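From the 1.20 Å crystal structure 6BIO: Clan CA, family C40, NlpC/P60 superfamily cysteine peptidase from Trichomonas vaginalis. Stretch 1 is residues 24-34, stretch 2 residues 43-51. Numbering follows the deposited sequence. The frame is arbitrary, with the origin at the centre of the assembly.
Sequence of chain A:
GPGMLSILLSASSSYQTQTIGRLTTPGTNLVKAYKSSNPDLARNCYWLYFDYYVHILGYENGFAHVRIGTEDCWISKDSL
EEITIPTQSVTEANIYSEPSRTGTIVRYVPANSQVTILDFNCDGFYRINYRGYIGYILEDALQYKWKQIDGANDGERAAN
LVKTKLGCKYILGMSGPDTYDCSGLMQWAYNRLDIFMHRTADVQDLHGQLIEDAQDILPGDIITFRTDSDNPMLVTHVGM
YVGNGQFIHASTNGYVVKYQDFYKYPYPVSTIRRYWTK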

# COMPACT_ATOMS: atom_id res chain seq x y z
N THR A 24 -1.84 -1.39 -15.02
CA THR A 24 -1.32 -0.86 -16.26
C THR A 24 -2.30 0.07 -16.99
O THR A 24 -1.87 0.80 -17.90
N THR A 25 -3.58 0.01 -16.65
CA THR A 25 -4.61 0.93 -17.14
C THR A 25 -4.38 1.35 -18.61
O THR A 25 -4.15 2.53 -18.89
N PRO A 26 -4.44 0.40 -19.55
CA PRO A 26 -3.96 0.70 -20.91
C PRO A 26 -4.57 1.95 -21.55
O PRO A 26 -5.79 2.14 -21.60
N GLY A 27 -3.70 2.81 -22.06
CA GLY A 27 -4.08 4.02 -22.75
C GLY A 27 -4.41 5.18 -21.84
O GLY A 27 -4.72 6.27 -22.34
N THR A 28 -4.33 5.01 -20.52
CA THR A 28 -4.75 6.03 -19.58
C THR A 28 -4.06 5.76 -18.24
O THR A 28 -3.02 5.08 -18.19
N ASN A 29 -4.59 6.37 -17.18
CA ASN A 29 -3.97 6.30 -15.87
C ASN A 29 -4.89 5.76 -14.80
O ASN A 29 -4.49 5.72 -13.64
N LEU A 30 -6.13 5.40 -15.14
CA LEU A 30 -7.09 5.00 -14.13
C LEU A 30 -8.01 3.92 -14.66
O LEU A 30 -8.16 3.73 -15.87
N VAL A 31 -8.66 3.21 -13.74
CA VAL A 31 -9.67 2.20 -14.06
C VAL A 31 -10.77 2.29 -13.00
O VAL A 31 -10.49 2.40 -11.80
N LYS A 32 -12.03 2.18 -13.44
CA LYS A 32 -13.15 2.14 -12.49
C LYS A 32 -13.07 0.87 -11.65
O LYS A 32 -12.80 -0.21 -12.16
N ALA A 33 -13.40 1.00 -10.37
CA ALA A 33 -13.46 -0.13 -9.45
C ALA A 33 -14.89 -0.29 -8.96
O ALA A 33 -15.65 0.69 -8.83
N TYR A 34 -15.24 -1.54 -8.69
CA TYR A 34 -16.58 -1.92 -8.28
C TYR A 34 -16.52 -2.87 -7.08
O TYR A 34 -15.50 -3.46 -6.78
N ARG A 43 -22.31 2.94 -11.08
CA ARG A 43 -22.01 3.24 -9.70
C ARG A 43 -20.70 2.54 -9.33
O ARG A 43 -20.67 1.57 -8.59
N ASN A 44 -19.59 3.02 -9.89
CA ASN A 44 -18.30 2.54 -9.43
C ASN A 44 -18.02 3.11 -8.04
O ASN A 44 -18.42 4.23 -7.71
N CYS A 45 -17.36 2.31 -7.21
CA CYS A 45 -17.08 2.76 -5.84
C CYS A 45 -16.00 3.83 -5.80
O CYS A 45 -16.03 4.69 -4.91
N TYR A 46 -15.03 3.74 -6.70
CA TYR A 46 -13.90 4.66 -6.83
C TYR A 46 -13.15 4.18 -8.07
O TYR A 46 -13.70 3.44 -8.89
N TRP A 47 -11.89 4.58 -8.22
CA TRP A 47 -10.99 4.12 -9.25
C TRP A 47 -9.71 3.62 -8.61
O TRP A 47 -9.40 3.94 -7.47
N LEU A 48 -8.96 2.83 -9.36
CA LEU A 48 -7.57 2.56 -9.03
C LEU A 48 -6.69 3.05 -10.18
O LEU A 48 -7.19 3.36 -11.25
N TYR A 49 -5.37 3.16 -9.92
CA TYR A 49 -4.50 4.01 -10.73
C TYR A 49 -3.24 3.29 -11.22
O TYR A 49 -2.75 2.35 -10.60
N PHE A 50 -2.72 3.80 -12.33
CA PHE A 50 -1.53 3.27 -12.96
C PHE A 50 -0.40 3.09 -11.97
O PHE A 50 -0.12 3.97 -11.15
N ASP A 51 0.26 1.93 -12.03
CA ASP A 51 1.45 1.60 -11.26
C ASP A 51 1.18 1.34 -9.79
O ASP A 51 2.13 1.18 -9.04

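The side chains hang on an antiparallel backbone ladder. Val31 and Leu48 form its reciprocal pair, with Val31 N to Leu48 O and Leu48 N to Val31 O both 2.9 Å. Phe50 N donates to Asn29 O and Ala33 N to Tyr46 O, each at 2.9 Å; the bond from Cys45 N to Ala33 O has the same length, but its angle of 136° is the most bent of the set. This register decides which side chains meet.

Leu30 and Tyr49 are a non-hydrogen-bonded pair, CA atoms 4.4 Å apart, with both side chains on one face of the sheet. Tyr49 takes chi1 m (-60°) and chi2 -77°, which brings its CD1 within 3.6 Å of Leu30 CB. Leu30 adopts p, t (78°, 180°). The p well is uncommon for leucine; here it accompanies a close approach to Trp47, whose indole (chi1 m, chi2 -106°) has Leu30 CD1 over one face, 3.4 Å from Trp47 CD1. The same indole reaches Lys32, with Lys32 CG 3.4 Å from Trp47 NE1, although the CA-to-CB bonds of Lys32 and Trp47 diverge.

Lys32 is extended beyond chi1 (m, t, t, t), carrying its amine out to a water 2.9 Å from Lys32 NZ. That water donates to Asn44 OD1 at 2.6 Å and so links the stretches through polar side-chain ends. Asn44, at chi1 p (58°) and chi2 -64°, uses its other amide atom locally: Asn44 ND2 donates to Tyr46 O at 3.0 Å and 175°. The carbonyl of Tyr46 thus receives both this amide and Ala33 N.

Val31 (chi1 p) and Leu48 (m, t) share the face opposite Leu30 and Tyr49, but their contact is loose, Val31 CG1 to Leu48 CB being 4.3 Å. Farther along, Ala33 CB lies 3.8 Å from Tyr46 CD1 and 4.1 Å from Cys45 SG. Tyr34 starts away from the other stretch, yet chi1 m (-58°) and chi2 -85° bring its ring back, with Tyr34 CE1 3.6 Å from both Asn44 CA and Asn44 CB.

At the other end, Thr25 points toward stretch 2 with chi1 p (62°). Its hydroxyl closes the type II turn from Thr25 to Thr28, Thr25 OG1 donating to Thr28 O at 3.0 Å beside the backbone bond from Thr28 N to Thr25 O, also 3.0 Å. The same OG1 is 3.5 Å from Phe50 CB. Phe50, at chi1 t (177°), receives Thr24 O at its ring edge, 3.7 Å from Phe50 CD1.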

# COMPACT_ATOMS: atom_id res chain seq x y z
CB THR A 24 -0.99 -2.03 -17.20
OG1 THR A 24 -2.18 -2.80 -17.39
CG2 THR A 24 0.13 -2.90 -16.67
CB THR A 25 -4.78 2.16 -16.24
OG1 THR A 25 -3.58 2.93 -16.18
CG2 THR A 25 -5.16 1.76 -14.83
CB PRO A 26 -4.33 -0.56 -21.69
CG PRO A 26 -4.23 -1.63 -20.66
CD PRO A 26 -4.78 -1.02 -19.41
CB THR A 28 -6.29 6.09 -19.53
OG1 THR A 28 -6.64 7.21 -18.72
CG2 THR A 28 -6.92 4.78 -18.97
CB ASN A 29 -3.42 7.66 -15.42
CG ASN A 29 -4.53 8.62 -14.98
OD1 ASN A 29 -5.49 8.74 -15.64
ND2 ASN A 29 -4.42 9.21 -13.78
CB LEU A 30 -7.91 6.20 -13.63
CG LEU A 30 -9.04 6.71 -14.48
CD1 LEU A 30 -9.68 7.90 -13.75
CD2 LEU A 30 -8.64 7.13 -15.86
CB VAL A 31 -9.06 0.76 -14.15
CG1 VAL A 31 -8.38 0.34 -12.85
CG2 VAL A 31 -10.12 -0.27 -14.54
CB LYS A 32 -14.49 2.20 -13.24
CG LYS A 32 -14.77 3.58 -13.77
CD LYS A 32 -16.14 3.64 -14.47
CE LYS A 32 -16.47 5.08 -14.92
NZ LYS A 32 -17.87 5.21 -15.41
CB ALA A 33 -12.52 0.09 -8.28
CB TYR A 34 -17.33 -2.60 -9.43
CG TYR A 34 -17.43 -1.75 -10.65
CD1 TYR A 34 -18.46 -0.84 -10.78
CD2 TYR A 34 -16.49 -1.83 -11.66
CE1 TYR A 34 -18.56 -0.04 -11.90
CE2 TYR A 34 -16.58 -1.04 -12.79
CZ TYR A 34 -17.60 -0.13 -12.89
OH TYR A 34 -17.73 0.66 -14.01
CB ARG A 43 -23.21 2.81 -8.77
CG ARG A 43 -24.48 3.70 -8.86
CD ARG A 43 -25.50 3.37 -7.74
NE ARG A 43 -26.62 4.32 -7.62
CZ ARG A 43 -27.77 4.24 -8.31
NH1 ARG A 43 -27.96 3.27 -9.21
NH2 ARG A 43 -28.72 5.15 -8.11
CB ASN A 44 -17.18 2.93 -10.38
CG ASN A 44 -17.06 4.42 -10.59
OD1 ASN A 44 -17.98 5.08 -11.12
ND2 ASN A 44 -15.92 4.97 -10.22
CB CYS A 45 -16.75 1.58 -4.92
SG CYS A 45 -15.49 0.41 -5.50
CB TYR A 46 -13.05 4.72 -5.53
CG TYR A 46 -12.75 3.38 -4.86
CD1 TYR A 46 -11.88 2.46 -5.44
CD2 TYR A 46 -13.36 3.05 -3.64
CE1 TYR A 46 -11.61 1.26 -4.81
CE2 TYR A 46 -13.11 1.84 -3.02
CZ TYR A 46 -12.25 0.94 -3.61
OH TYR A 46 -11.94 -0.30 -3.08
CB TRP A 47 -10.60 5.27 -10.19
CG TRP A 47 -11.71 5.83 -11.04
CD1 TRP A 47 -11.87 5.63 -12.39
CD2 TRP A 47 -12.78 6.71 -10.66
NE1 TRP A 47 -12.95 6.34 -12.87
CE2 TRP A 47 -13.53 7.01 -11.84
CE3 TRP A 47 -13.16 7.29 -9.45
CZ2 TRP A 47 -14.66 7.84 -11.82
CZ3 TRP A 47 -14.29 8.14 -9.45
CH2 TRP A 47 -15.02 8.39 -10.62
CB LEU A 48 -7.31 1.08 -8.72
CG LEU A 48 -7.98 0.56 -7.47
CD1 LEU A 48 -7.72 -0.94 -7.35
CD2 LEU A 48 -7.55 1.31 -6.23
CB TYR A 49 -4.14 5.31 -9.97
CG TYR A 49 -5.38 6.08 -9.65
CD1 TYR A 49 -6.03 6.83 -10.61
CD2 TYR A 49 -6.00 5.95 -8.41
CE1 TYR A 49 -7.19 7.52 -10.34
CE2 TYR A 49 -7.17 6.58 -8.14
CZ TYR A 49 -7.78 7.37 -9.10
OH TYR A 49 -8.97 8.03 -8.82
CB PHE A 50 -1.11 4.26 -14.05
CG PHE A 50 0.16 3.88 -14.75
CD1 PHE A 50 0.21 2.79 -15.60
CD2 PHE A 50 1.30 4.59 -14.49
CE1 PHE A 50 1.41 2.45 -16.17
CE2 PHE A 50 2.51 4.27 -15.12
CZ PHE A 50 2.57 3.20 -15.93
CB ASP A 51 2.58 2.60 -11.48
CG ASP A 51 3.95 2.04 -11.20
OD1 ASP A 51 4.26 0.94 -11.68
OD2 ASP A 51 4.76 2.73 -10.55
O HOH W 1 -19.50 4.40 -13.15